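Local coordinates for phosphate ABC transporter, phosphate-binding protein (Clostridium perfringens, PDB 4Q8R) that probably binds phosphate with high affinity and delivers it to an ABC-type transporter for uptake into the cell, at residues A134-I138 / V139-A143; N158-S161 / L162-N166. All blocks are in the same frame, centred on the assembly; numbering follows the deposited sequence. Where two conformers were deposited one is given.

Interaction 1 (A134-I138 / V139-A143); sequences AFQEI and VGFKA
V139 lays its CG2 methyl over a face of the F135 ring at the end of helix 130-139, where G140 is the first residue to leave helical backbone angles, with positive phi (101°), in the α/β fold of a periplasmic binding protein. The methyl lies 3.8 Å from the F135 ring centroid, a CH-pi contact displaced toward the ring's rim. F135 turns its CG opposite its own amide nitrogen (chi1 178°), which sends the ring along the helix toward V139, one turn on. The ring's CE2 atom meets F141 CE1 at 3.8 Å: F135 CE2 sits at the edge of the F141 ring, near its plane, and the two side chains meet obliquely. F141 in turn presents a face to the aliphatic part of Q136, whose CG stands 3.5 Å from F141 CZ. Beyond CG the Q136 chain runs extended, its amide inclined 59° to the phenyl plane, and OE1 accepts a hydrogen bond from NE of R132. Helix 96-103 covers the apolar side, with I99 against F135 and V139 and Y103 against F135 and F141, while Y172 stacks on F135.

The turn that brings F141 back beneath Q136 has the 6→1 bond seen in Schellman motifs, but its usual companion is missing, G140 N lying 3.7 Å from E137 O. Instead, Q136 O is gripped twice: G140 N at 2.8 Å and F141 N at 3.0 Å reach it from opposite faces of the carbonyl plane.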
# COMPACT_ATOMS: atom_id res chain seq x y z
N ALA A 134 -2.21 7.98 -1.64
CA ALA A 134 -0.92 8.22 -2.25
C ALA A 134 -0.94 8.13 -3.76
O ALA A 134 -0.37 8.96 -4.44
CB ALA A 134 0.09 7.19 -1.73
N PHE A 135 -1.65 7.15 -4.27
CA PHE A 135 -1.79 7.00 -5.71
C PHE A 135 -2.41 8.22 -6.35
O PHE A 135 -1.91 8.77 -7.34
CB PHE A 135 -2.70 5.78 -6.00
CG PHE A 135 -2.99 5.54 -7.45
CD1 PHE A 135 -2.05 4.83 -8.24
CD2 PHE A 135 -4.16 5.92 -8.03
CE1 PHE A 135 -2.25 4.59 -9.57
CE2 PHE A 135 -4.40 5.66 -9.40
CZ PHE A 135 -3.46 4.99 -10.17
N GLN A 136 -3.51 8.70 -5.76
CA GLN A 136 -4.17 9.87 -6.32
C GLN A 136 -3.36 11.13 -6.28
O GLN A 136 -3.30 11.90 -7.24
CB GLN A 136 -5.54 10.08 -5.65
CG GLN A 136 -6.49 8.96 -5.97
CD GLN A 136 -7.85 9.02 -5.32
OE1 GLN A 136 -8.74 8.26 -5.67
NE2 GLN A 136 -7.96 9.82 -4.26
N GLU A 137 -2.60 11.30 -5.20
CA GLU A 137 -1.69 12.41 -5.02
C GLU A 137 -0.59 12.42 -6.06
O GLU A 137 -0.27 13.43 -6.64
CB GLU A 137 -1.08 12.39 -3.59
CG GLU A 137 -0.27 13.64 -3.30
CD GLU A 137 0.11 13.85 -1.83
OE1 GLU A 137 1.13 14.51 -1.60
OE2 GLU A 137 -0.62 13.38 -0.94
N ILE A 138 0.01 11.26 -6.29
CA ILE A 138 1.14 11.18 -7.20
C ILE A 138 0.73 11.26 -8.67
O ILE A 138 1.33 12.01 -9.46
CB ILE A 138 1.97 9.92 -6.97
CG1 ILE A 138 2.61 10.05 -5.58
CG2 ILE A 138 3.02 9.75 -8.08
CD1 ILE A 138 3.25 8.81 -5.03
N VAL A 139 -0.33 10.50 -9.02
CA VAL A 139 -0.91 10.52 -10.39
C VAL A 139 -1.50 11.88 -10.70
O VAL A 139 -1.38 12.37 -11.82
CB VAL A 139 -1.91 9.36 -10.56
CG1 VAL A 139 -2.65 9.43 -11.91
CG2 VAL A 139 -1.15 8.03 -10.41
N GLY A 140 -2.09 12.51 -9.68
CA GLY A 140 -2.50 13.88 -9.81
C GLY A 140 -3.97 14.14 -10.08
O GLY A 140 -4.33 14.96 -10.93
N PHE A 141 -4.81 13.40 -9.40
CA PHE A 141 -6.25 13.61 -9.45
C PHE A 141 -6.85 13.55 -8.07
O PHE A 141 -6.32 12.91 -7.18
CB PHE A 141 -6.99 12.68 -10.48
CG PHE A 141 -7.03 11.26 -10.13
CD1 PHE A 141 -5.85 10.41 -10.35
CD2 PHE A 141 -8.13 10.67 -9.56
CE1 PHE A 141 -5.88 9.09 -10.01
CE2 PHE A 141 -8.14 9.33 -9.21
CZ PHE A 141 -6.99 8.52 -9.45
N LYS A 142 -8.00 14.20 -7.95
CA LYS A 142 -8.79 14.23 -6.74
C LYS A 142 -9.85 13.14 -6.74
O LYS A 142 -10.25 12.67 -7.78
CB LYS A 142 -9.39 15.64 -6.56
CG LYS A 142 -8.32 16.73 -6.33
CD LYS A 142 -7.25 16.26 -5.31
CE LYS A 142 -6.39 17.35 -4.65
NZ LYS A 142 -5.34 17.85 -5.58
N ALA A 143 -10.31 12.77 -5.55
CA ALA A 143 -11.36 11.80 -5.41
C ALA A 143 -12.55 12.21 -6.28
O ALA A 143 -13.16 11.35 -6.94
CB ALA A 143 -11.75 11.68 -3.93

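Interaction 2 (N158-S161 / L162-N166); sequences NIKS and LVQGN
Regular i to i+4 bonding joins N158-S161 to L162-N166 through the last turns of helix 156-164: L162 N to N158 O (2.9 Å), V163 N to I159 O and Q164 N to K160 O (2.8 Å) are all well formed, whereas G165 N reaches S161 O by a weak, bent bond (126°) as the helix gives out.

On one flank K160 and Q164, a turn apart, cross at a slant. The lysine is fully extended, with CG opposite the backbone nitrogen (chi1 -177°), and its methylenes pass the glutamine amide: K160 CE lies 3.7 Å from Q164 NE2, and K160 CG 4.0 Å from Q164 CD. Q164 takes the other common helical rotamer, with CG beside its own backbone nitrogen (chi1 -72°), which holds CG 3.3 Å from K160 O and lays the extended chain back along the preceding turn. Its OE1 rests 3.5 Å from S161 CA.

I159 and L162 face strands 121-125 and 151-153, both touching V123 and S153, and I159 also meets I173. Within the helix, V163 brings CG2 to 3.4 Å from I159 O.

The polar ends of the K160-Q164 pair are engaged outside the helix: K160 NZ forms a salt bridge with D179 and a hydrogen bond to the carbonyl of Y177, and Q164 NE2 bonds to S181. What passes between the two side chains is therefore van der Waals contact of methylene against amide, while their tips tie the helix to the 177-181 region.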
# COMPACT_ATOMS: atom_id res chain seq x y z
N ASN A 158 -8.44 -7.84 -2.40
CA ASN A 158 -9.58 -7.78 -3.29
C ASN A 158 -9.21 -7.13 -4.63
O ASN A 158 -9.68 -7.57 -5.68
CB ASN A 158 -10.81 -7.14 -2.67
CG ASN A 158 -11.52 -8.13 -1.71
OD1 ASN A 158 -11.50 -9.35 -1.92
ND2 ASN A 158 -12.17 -7.62 -0.70
N ILE A 159 -8.37 -6.10 -4.63
CA ILE A 159 -8.02 -5.48 -5.87
C ILE A 159 -7.17 -6.45 -6.73
O ILE A 159 -7.36 -6.54 -7.94
CB ILE A 159 -7.45 -4.07 -5.68
CG1 ILE A 159 -7.42 -3.28 -7.02
CG2 ILE A 159 -6.06 -4.05 -5.08
CD1 ILE A 159 -7.32 -1.73 -6.81
N LYS A 160 -6.27 -7.17 -6.08
CA LYS A 160 -5.48 -8.15 -6.80
C LYS A 160 -6.43 -9.22 -7.44
O LYS A 160 -6.27 -9.57 -8.60
CB LYS A 160 -4.50 -8.85 -5.84
CG LYS A 160 -3.57 -9.86 -6.47
CD LYS A 160 -2.56 -10.28 -5.43
CE LYS A 160 -1.65 -11.33 -6.00
NZ LYS A 160 -0.63 -11.78 -5.02
N SER A 161 -7.38 -9.72 -6.66
CA SER A 161 -8.30 -10.76 -7.12
C SER A 161 -9.12 -10.25 -8.30
O SER A 161 -9.32 -10.96 -9.28
CB SER A 161 -9.23 -11.19 -6.00
OG SER A 161 -8.56 -11.95 -5.02
N LEU A 162 -9.57 -9.02 -8.24
CA LEU A 162 -10.34 -8.48 -9.37
C LEU A 162 -9.53 -8.46 -10.69
O LEU A 162 -10.01 -8.89 -11.77
CB LEU A 162 -10.95 -7.12 -9.01
CG LEU A 162 -12.24 -6.76 -9.74
CD1 LEU A 162 -13.26 -7.86 -9.54
CD2 LEU A 162 -12.77 -5.41 -9.30
N VAL A 163 -8.30 -7.98 -10.58
CA VAL A 163 -7.40 -7.89 -11.72
C VAL A 163 -7.07 -9.31 -12.22
O VAL A 163 -7.11 -9.58 -13.43
CB VAL A 163 -6.16 -7.07 -11.40
CG1 VAL A 163 -5.13 -7.15 -12.52
CG2 VAL A 163 -6.51 -5.63 -11.10
N GLN A 164 -6.84 -10.23 -11.29
CA GLN A 164 -6.63 -11.62 -11.65
C GLN A 164 -7.80 -12.21 -12.42
O GLN A 164 -7.61 -13.14 -13.21
CB GLN A 164 -6.39 -12.54 -10.47
CG GLN A 164 -5.05 -12.34 -9.81
CD GLN A 164 -4.95 -13.08 -8.47
OE1 GLN A 164 -5.94 -13.24 -7.74
NE2 GLN A 164 -3.75 -13.58 -8.14
N GLY A 165 -9.01 -11.70 -12.15
CA GLY A 165 -10.22 -12.26 -12.71
C GLY A 165 -10.77 -11.60 -13.96
O GLY A 165 -11.83 -12.03 -14.46
N ASN A 166 -10.11 -10.57 -14.42
CA ASN A 166 -10.64 -9.77 -15.54
C ASN A 166 -9.55 -9.31 -16.46
O ASN A 166 -8.73 -8.47 -16.11
CB ASN A 166 -11.43 -8.55 -15.03
CG ASN A 166 -12.30 -7.87 -16.17
OD1 ASN A 166 -11.81 -7.63 -17.27
ND2 ASN A 166 -13.56 -7.51 -15.87

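Interactions 1 and 2 lie in successive helices of the chain, 130-139 and 156-164, their centres 21 Å apart and their nearest atoms about 8 Å apart without touching. Interaction 1 meets strand 71-86 and Y172 of strand 169-174; interaction 2 meets strands 121-125, 151-153 and again 169-174. Each comes at the C-terminal end of its helix, yet the endings differ. In 134-143 a positive-phi glycine reverses the chain and aromatic rings close the inner side, giving a largely apolar contact with helix 96-103. In 158-166 the ending is looser, and the touching side chains lie toward the surface, their polar ends bonded to residues outside the helix, only I159 and V163 being buried there.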